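Local coordinates for protein 2''-aminoglycoside nucleotidyltransferase (Klebsiella pneumoniae, PDB 4WQK) that confers resistance to kanamycin, gentamicin, tobramycin and related aminoglycosides by adenylating their 2''-hydroxyl group, with magnesium as cofactor, at residues V140-V143 against D144-T147; E151-R154 against L155-S159; F134-A137 against D138-P141. One frame throughout, in Å; residues are numbered along the deposited sequence. Where two conformers were deposited one is given.

In the fold
All three contacts are local, and they follow one another through the C-terminal domain. From the N terminus, interaction 3 comes first, at the C-terminal end of helix 126-139. Interaction 1 begins on its last two residues, Val140 and Pro141, and forms the turn that leads to helix 147-160, on which interaction 2 lies. None encloses another; interactions 3 and 1 overlap, while interaction 2 follows both in series. They nevertheless meet in space: Trp145 packs against Tyr136 and Ala137 of interaction 3 and reaches Tyr153 of interaction 2, and Tyr153 touches Phe134. Together they tie the two consecutive helices to the connection between them.

Interaction 1: residues V140-V143 against D144-T147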
loop_
_atom_site.group_PDB
_atom_site.type_symbol
_atom_site.label_atom_id
_atom_site.label_comp_id
_atom_site.label_asym_id
_atom_site.label_seq_id
_atom_site.Cartn_x
_atom_site.Cartn_y
_atom_site.Cartn_z
ATOM N N VAL A 140 15.978 -5.674 7.887
ATOM C CA VAL A 140 16.395 -5.069 9.144
ATOM C C VAL A 140 15.850 -5.911 10.285
ATOM O O VAL A 140 14.645 -6.128 10.376
ATOM C CB VAL A 140 15.895 -3.626 9.245
ATOM C CG1 VAL A 140 16.231 -3.002 10.597
ATOM C CG2 VAL A 140 16.472 -2.810 8.092
ATOM N N PRO A 141 16.738 -6.415 11.148
ATOM C CA PRO A 141 16.277 -7.184 12.313
ATOM C C PRO A 141 15.197 -6.436 13.084
ATOM O O PRO A 141 15.373 -5.251 13.363
ATOM C CB PRO A 141 17.540 -7.320 13.174
ATOM C CG PRO A 141 18.699 -7.112 12.212
ATOM C CD PRO A 141 18.185 -6.123 11.204
ATOM N N PRO A 142 14.074 -7.098 13.393
ATOM C CA PRO A 142 12.962 -6.404 14.055
ATOM C C PRO A 142 13.363 -5.699 15.374
ATOM O O PRO A 142 12.817 -4.654 15.718
ATOM C CB PRO A 142 11.950 -7.533 14.281
ATOM C CG PRO A 142 12.164 -8.419 13.110
ATOM C CD PRO A 142 13.653 -8.390 12.820
ATOM N N VAL A 143 14.348 -6.225 16.076
ATOM C CA VAL A 143 14.760 -5.560 17.310
ATOM C C VAL A 143 15.318 -4.152 17.039
ATOM O O VAL A 143 15.369 -3.285 17.948
ATOM C CB VAL A 143 15.805 -6.415 18.074
ATOM C CG1 VAL A 143 17.173 -6.337 17.402
ATOM C CG2 VAL A 143 15.865 -5.991 19.534
ATOM N N ASP A 144 15.756 -3.933 15.803
ATOM C CA ASP A 144 16.343 -2.670 15.380
ATOM C C ASP A 144 15.379 -1.774 14.593
ATOM O O ASP A 144 15.771 -0.701 14.135
ATOM C CB ASP A 144 17.590 -2.925 14.529
ATOM C CG ASP A 144 18.713 -3.554 15.317
ATOM O OD1 ASP A 144 18.823 -3.250 16.533
ATOM O OD2 ASP A 144 19.491 -4.338 14.717
ATOM N N TRP A 145 14.136 -2.214 14.406
ATOM C CA TRP A 145 13.145 -1.397 13.696
ATOM C C TRP A 145 12.837 -0.086 14.415
ATOM O O TRP A 145 12.699 -0.075 15.635
ATOM C CB TRP A 145 11.810 -2.127 13.561
ATOM C CG TRP A 145 11.751 -3.235 12.571
ATOM C CD1 TRP A 145 12.772 -3.741 11.841
ATOM C CD2 TRP A 145 10.581 -3.980 12.226
ATOM N NE1 TRP A 145 12.310 -4.779 11.045
ATOM C CE2 TRP A 145 10.965 -4.936 11.271
ATOM C CE3 TRP A 145 9.243 -3.933 12.648
ATOM C CZ2 TRP A 145 10.056 -5.832 10.704
ATOM C CZ3 TRP A 145 8.332 -4.842 12.075
ATOM C CH2 TRP A 145 8.752 -5.770 11.135
ATOM N N PRO A 146 12.689 1.011 13.660
ATOM C CA PRO A 146 12.093 2.224 14.231
ATOM C C PRO A 146 10.757 1.886 14.877
ATOM O O PRO A 146 9.947 1.102 14.350
ATOM C CB PRO A 146 11.921 3.134 13.013
ATOM C CG PRO A 146 13.002 2.661 12.055
ATOM C CD PRO A 146 13.027 1.183 12.236
ATOM N N THR A 147 10.546 2.464 16.045
ATOM C CA THR A 147 9.337 2.210 16.809
ATOM C C THR A 147 8.068 2.459 16.019
ATOM O O THR A 147 7.111 1.714 16.195
ATOM C CB THR A 147 9.361 3.061 18.085
ATOM O OG1 THR A 147 10.488 2.681 18.881
ATOM C CG2 THR A 147 8.071 2.912 18.921
HETATM O O HOH W 1 17.885 -2.146 19.164
HETATM O O HOH W 2 13.573 -1.203 18.128
#
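Trp145 folds its indole back over the chain that leads up to it, with Pro142 lying over one face and Val140 meeting its pyrrole end. The CA of Pro142 sits 3.5 Å from the centroid of the five-membered ring and only 11° off the ring normal, a CH-pi contact from almost directly above. Farther along the indole, Pro142 CB comes within 4.1 Å of Trp145 CE2. Val140 approaches quite differently. Its CG1, turned anti to the backbone N (chi1 176°), lies at the indole edge, in the ring plane, and touches Trp145 CD1 at 3.7 Å. The neighbouring NE1 donates to Val140 O over 2.8 Å; the oxygen is tilted from the ring plane and the bond is bent, 138° at the hydrogen. Face contact, edge contact and this one polar grip together fix the rotation of the indole.

Between these side chains the backbone makes a short 3-10 turn: Asp144 N donates to Pro141 O at 2.8 Å, and Trp145 N to Pro142 O at 3.1 Å. Asp144 crosses Pro141 on the outside of the turn, with OD2 3.8 Å from the CG of the proline ring. Two waters donate to Val143 O; one also donates to Asp144 OD1 and the other to Trp145 O, so the solvent side of the turn is bridged twice.

The turn lies at the surface between helix 126-139 and helix 147-160. Tyr136 of the first helix stacks on the indole face opposite Pro142, Ala137 touches both Trp145 and Pro142, and Pro146, resting on Tyr136, takes the N-cap position of the second helix.

Interaction 2: residues E151-R154 against L155-S159; sequences ESYR and LACTS
A cysteine sulfur-aromatic contact one helical turn long joins Tyr153 and Cys157 on helix 147-160. In one of its two modelled conformers, Cys157 SG stands over a face of the Tyr153 ring, 3.5 Å from the centroid and 18° off the normal. The sulfur is displaced toward the hydroxyl-bearing end of the ring, and CZ is the ring carbon nearest to it, at 3.4 Å. Two torsions bring the groups together: Tyr153 swings CG anti to its own backbone N (chi1 178°), tilting the ring toward the following turn, where the sulfur lies, while Cys157 puts SG beside its backbone N (chi1 -63°), aimed back at the preceding turn.

Beneath this pair the backbone is regular. Cys157 N donates to Tyr153 O at 2.9 Å, so the same two residues are coupled both by main chain and by side chain. Flanking bonds continue the ladder, from Ala156 N to Ser152 O and from Thr158 N to Arg154 O. One carbonyl carries a double load: Leu155 O accepts from Ser159 N and, at 3.0 Å, from Ser159 OG, the two donors arriving from opposite faces of its plane. The serine hydroxyl thus spends its proton on the carbonyl one turn back.

Three helices surround the contact. Helix 162-176 meets the sulfur-aromatic pair through Val165 and Arg169. Helix 126-139 brings Tyr133 edge-to-face onto Tyr153 and sets Trp126 against Ala156 and Ser159. From the N-terminal domain, helix 28-36 offers Ile32 and Leu36 to Leu155, and Arg41 NE is hydrogen-bonded to Ser152 OG.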
loop_
_atom_site.group_PDB
_atom_site.type_symbol
_atom_site.label_atom_id
_atom_site.label_comp_id
_atom_site.label_asym_id
_atom_site.label_seq_id
_atom_site.Cartn_x
_atom_site.Cartn_y
_atom_site.Cartn_z
ATOM N N GLU A 151 5.099 -0.259 15.895
ATOM C CA GLU A 151 3.729 0.043 16.297
ATOM C C GLU A 151 2.729 -0.221 15.177
ATOM O O GLU A 151 1.629 -0.733 15.448
ATOM C CB GLU A 151 3.614 1.493 16.768
ATOM C CG GLU A 151 4.385 1.735 18.047
ATOM C CD GLU A 151 4.314 3.173 18.546
ATOM O OE1 GLU A 151 3.954 4.073 17.748
ATOM O OE2 GLU A 151 4.624 3.400 19.740
ATOM N N SER A 152 3.070 0.132 13.939
ATOM C CA SER A 152 2.132 -0.066 12.835
ATOM C C SER A 152 1.952 -1.567 12.588
ATOM O O SER A 152 0.828 -2.038 12.346
ATOM C CB SER A 152 2.602 0.653 11.560
ATOM O OG SER A 152 2.256 2.035 11.557
ATOM N N TYR A 153 3.049 -2.332 12.681
ATOM C CA TYR A 153 2.959 -3.787 12.562
ATOM C C TYR A 153 2.035 -4.390 13.598
ATOM O O TYR A 153 1.153 -5.191 13.245
ATOM C CB TYR A 153 4.344 -4.426 12.689
ATOM C CG TYR A 153 4.362 -5.943 12.629
ATOM C CD1 TYR A 153 4.148 -6.611 11.425
ATOM C CD2 TYR A 153 4.559 -6.708 13.768
ATOM C CE1 TYR A 153 4.162 -7.997 11.345
ATOM C CE2 TYR A 153 4.561 -8.113 13.693
ATOM C CZ TYR A 153 4.383 -8.738 12.485
ATOM O OH TYR A 153 4.394 -10.124 12.419
ATOM N N ARG A 154 2.217 -4.023 14.871
ATOM C CA ARG A 154 1.388 -4.631 15.901
ATOM C C ARG A 154 -0.067 -4.228 15.729
ATOM O O ARG A 154 -0.934 -5.044 15.975
ATOM C CB ARG A 154 1.862 -4.297 17.311
ATOM C CG ARG A 154 3.063 -5.104 17.737
ATOM C CD ARG A 154 3.328 -4.763 19.199
ATOM N NE ARG A 154 4.767 -4.931 19.508
ATOM C CZ ARG A 154 5.348 -5.935 20.169
ATOM N NH1 ARG A 154 4.642 -6.903 20.700
ATOM N NH2 ARG A 154 6.654 -5.933 20.332
ATOM N N LEU A 155 -0.326 -3.019 15.251
ATOM C CA LEU A 155 -1.699 -2.607 14.954
ATOM C C LEU A 155 -2.343 -3.446 13.845
ATOM O O LEU A 155 -3.484 -3.901 13.984
ATOM C CB LEU A 155 -1.694 -1.148 14.576
ATOM C CG LEU A 155 -3.008 -0.458 14.338
ATOM C CD1 LEU A 155 -3.999 -0.837 15.461
ATOM C CD2 LEU A 155 -2.699 1.034 14.349
ATOM N N ALA A 156 -1.640 -3.674 12.749
ATOM C CA ALA A 156 -2.106 -4.568 11.694
ATOM C C ALA A 156 -2.322 -5.987 12.242
ATOM O O ALA A 156 -3.332 -6.627 11.949
ATOM C CB ALA A 156 -1.110 -4.568 10.550
ATOM N N CYS A 157 -1.417 -6.448 13.083
ATOM C CA CYS A 157 -1.623 -7.791 13.612
ATOM C C CYS A 157 -2.792 -7.883 14.580
ATOM O O CYS A 157 -3.498 -8.899 14.569
ATOM C CB CYS A 157 -0.383 -8.310 14.311
ATOM S SG CYS A 157 1.096 -8.509 13.253
ATOM N N THR A 158 -3.046 -6.850 15.391
ATOM C CA THR A 158 -4.226 -6.851 16.247
ATOM C C THR A 158 -5.500 -6.893 15.375
ATOM O O THR A 158 -6.487 -7.568 15.729
ATOM C CB THR A 158 -4.245 -5.621 17.131
ATOM O OG1 THR A 158 -3.112 -5.672 18.000
ATOM C CG2 THR A 158 -5.477 -5.559 17.993
ATOM N N SER A 159 -5.461 -6.198 14.241
ATOM C CA SER A 159 -6.655 -6.102 13.399
ATOM C C SER A 159 -6.930 -7.421 12.664
ATOM O O SER A 159 -8.098 -7.816 12.525
ATOM C CB SER A 159 -6.490 -4.953 12.403
ATOM O OG SER A 159 -6.298 -3.696 13.067
#

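Interaction 3: residues F134-A137 against D138-P141; sequences FYYA and DEVP
From Tyr136 to Val140 the helix makes its last straight i to i+4 bond, with Val140 N pointing at Tyr136 O over 2.8 Å and 171° at the hydrogen, whereas the Asp138 N to Phe134 O bond, two residues earlier, is long and weak. Glu139 N donates to Tyr135 O at 3.2 Å and also, weakly, to Tyr136 O, a drift toward 3-10 spacing as the helix runs out.

Tyr136 is met by Glu139 and Val140. CG anti to the backbone N (chi1 -176°) stands its ring outward from the helix, with a slight lean toward these two residues. Glu139 crosses the tyrosine with a chain extended beyond CG, and OE1 meets the ring edge, in plane, 4.0 Å from Tyr136 CD1; carboxylate and ring planes stand nearly perpendicular, 82° apart. Val140 lies alongside the tyrosine, pointing the same way, and its CG2 branch packs 3.9 Å from Tyr136 CE1. Farther round, Val140 O is approached by Ala137 CA at 3.5 Å in a CA-H...O contact.

His149 of the following helix meets the Tyr136 ring almost at right angles. The arrangement is that of a helix C-terminus: Val140 is the first residue to leave helical angles, and the chain turns off into Pro141, within the C-terminal domain of this nucleotidyltransferase.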
loop_
_atom_site.group_PDB
_atom_site.type_symbol
_atom_site.label_atom_id
_atom_site.label_comp_id
_atom_site.label_asym_id
_atom_site.label_seq_id
_atom_site.Cartn_x
_atom_site.Cartn_y
_atom_site.Cartn_z
ATOM N N PHE A 134 7.125 -8.772 6.628
ATOM C CA PHE A 134 7.981 -9.936 6.691
ATOM C C PHE A 134 9.242 -9.743 5.842
ATOM O O PHE A 134 10.343 -10.128 6.256
ATOM C CB PHE A 134 7.233 -11.211 6.259
ATOM C CG PHE A 134 6.038 -11.543 7.132
ATOM C CD1 PHE A 134 5.951 -11.103 8.456
ATOM C CD2 PHE A 134 5.015 -12.332 6.613
ATOM C CE1 PHE A 134 4.830 -11.440 9.245
ATOM C CE2 PHE A 134 3.897 -12.667 7.405
ATOM C CZ PHE A 134 3.833 -12.236 8.714
ATOM N N TYR A 135 9.090 -9.124 4.667
ATOM C CA TYR A 135 10.297 -8.786 3.894
ATOM C C TYR A 135 11.197 -7.823 4.657
ATOM O O TYR A 135 12.431 -7.975 4.654
ATOM C CB TYR A 135 9.949 -8.160 2.553
ATOM C CG TYR A 135 9.249 -9.046 1.561
ATOM C CD1 TYR A 135 9.888 -10.165 1.020
ATOM C CD2 TYR A 135 7.972 -8.750 1.158
ATOM C CE1 TYR A 135 9.222 -10.966 0.066
ATOM C CE2 TYR A 135 7.313 -9.511 0.225
ATOM C CZ TYR A 135 7.929 -10.641 -0.294
ATOM O OH TYR A 135 7.252 -11.415 -1.242
ATOM N N TYR A 136 10.579 -6.831 5.295
ATOM C CA TYR A 136 11.314 -5.848 6.070
ATOM C C TYR A 136 12.097 -6.534 7.201
ATOM O O TYR A 136 13.256 -6.171 7.477
ATOM C CB TYR A 136 10.320 -4.780 6.577
ATOM C CG TYR A 136 10.967 -3.634 7.320
ATOM C CD1 TYR A 136 12.133 -3.046 6.852
ATOM C CD2 TYR A 136 10.415 -3.145 8.492
ATOM C CE1 TYR A 136 12.719 -1.981 7.527
ATOM C CE2 TYR A 136 11.002 -2.088 9.184
ATOM C CZ TYR A 136 12.157 -1.515 8.700
ATOM O OH TYR A 136 12.762 -0.470 9.375
ATOM N N ALA A 137 11.515 -7.548 7.843
ATOM C CA ALA A 137 12.210 -8.243 8.929
ATOM C C ALA A 137 13.456 -8.992 8.436
ATOM O O ALA A 137 14.427 -9.169 9.184
ATOM C CB ALA A 137 11.273 -9.205 9.641
ATOM N N ASP A 138 13.459 -9.443 7.183
ATOM C CA ASP A 138 14.677 -10.080 6.657
ATOM C C ASP A 138 15.773 -9.060 6.338
ATOM O O ASP A 138 16.976 -9.369 6.352
ATOM C CB ASP A 138 14.369 -10.908 5.413
ATOM C CG ASP A 138 13.678 -12.208 5.743
ATOM O OD1 ASP A 138 13.626 -12.561 6.938
ATOM O OD2 ASP A 138 13.208 -12.889 4.810
ATOM N N GLU A 139 15.345 -7.845 6.040
ATOM C CA GLU A 139 16.233 -6.746 5.713
ATOM C C GLU A 139 16.841 -6.120 6.986
ATOM O O GLU A 139 18.066 -6.068 7.149
ATOM C CB GLU A 139 15.451 -5.712 4.897
ATOM C CG GLU A 139 16.139 -4.383 4.655
ATOM C CD GLU A 139 15.191 -3.357 4.032
ATOM O OE1 GLU A 139 14.127 -3.764 3.506
ATOM O OE2 GLU A 139 15.502 -2.142 4.077
ATOM N N VAL A 140 15.978 -5.674 7.887
ATOM C CA VAL A 140 16.395 -5.069 9.144
ATOM C C VAL A 140 15.850 -5.911 10.285
ATOM O O VAL A 140 14.645 -6.128 10.376
ATOM C CB VAL A 140 15.895 -3.626 9.245
ATOM C CG1 VAL A 140 16.231 -3.002 10.597
ATOM C CG2 VAL A 140 16.472 -2.810 8.092
ATOM N N PRO A 141 16.738 -6.415 11.148
ATOM C CA PRO A 141 16.277 -7.184 12.313
ATOM C C PRO A 141 15.197 -6.436 13.084
ATOM O O PRO A 141 15.373 -5.251 13.363
ATOM C CB PRO A 141 17.540 -7.320 13.174
ATOM C CG PRO A 141 18.699 -7.112 12.212
ATOM C CD PRO A 141 18.185 -6.123 11.204
HETATM O O HOH W 3 11.287 -12.572 7.616
#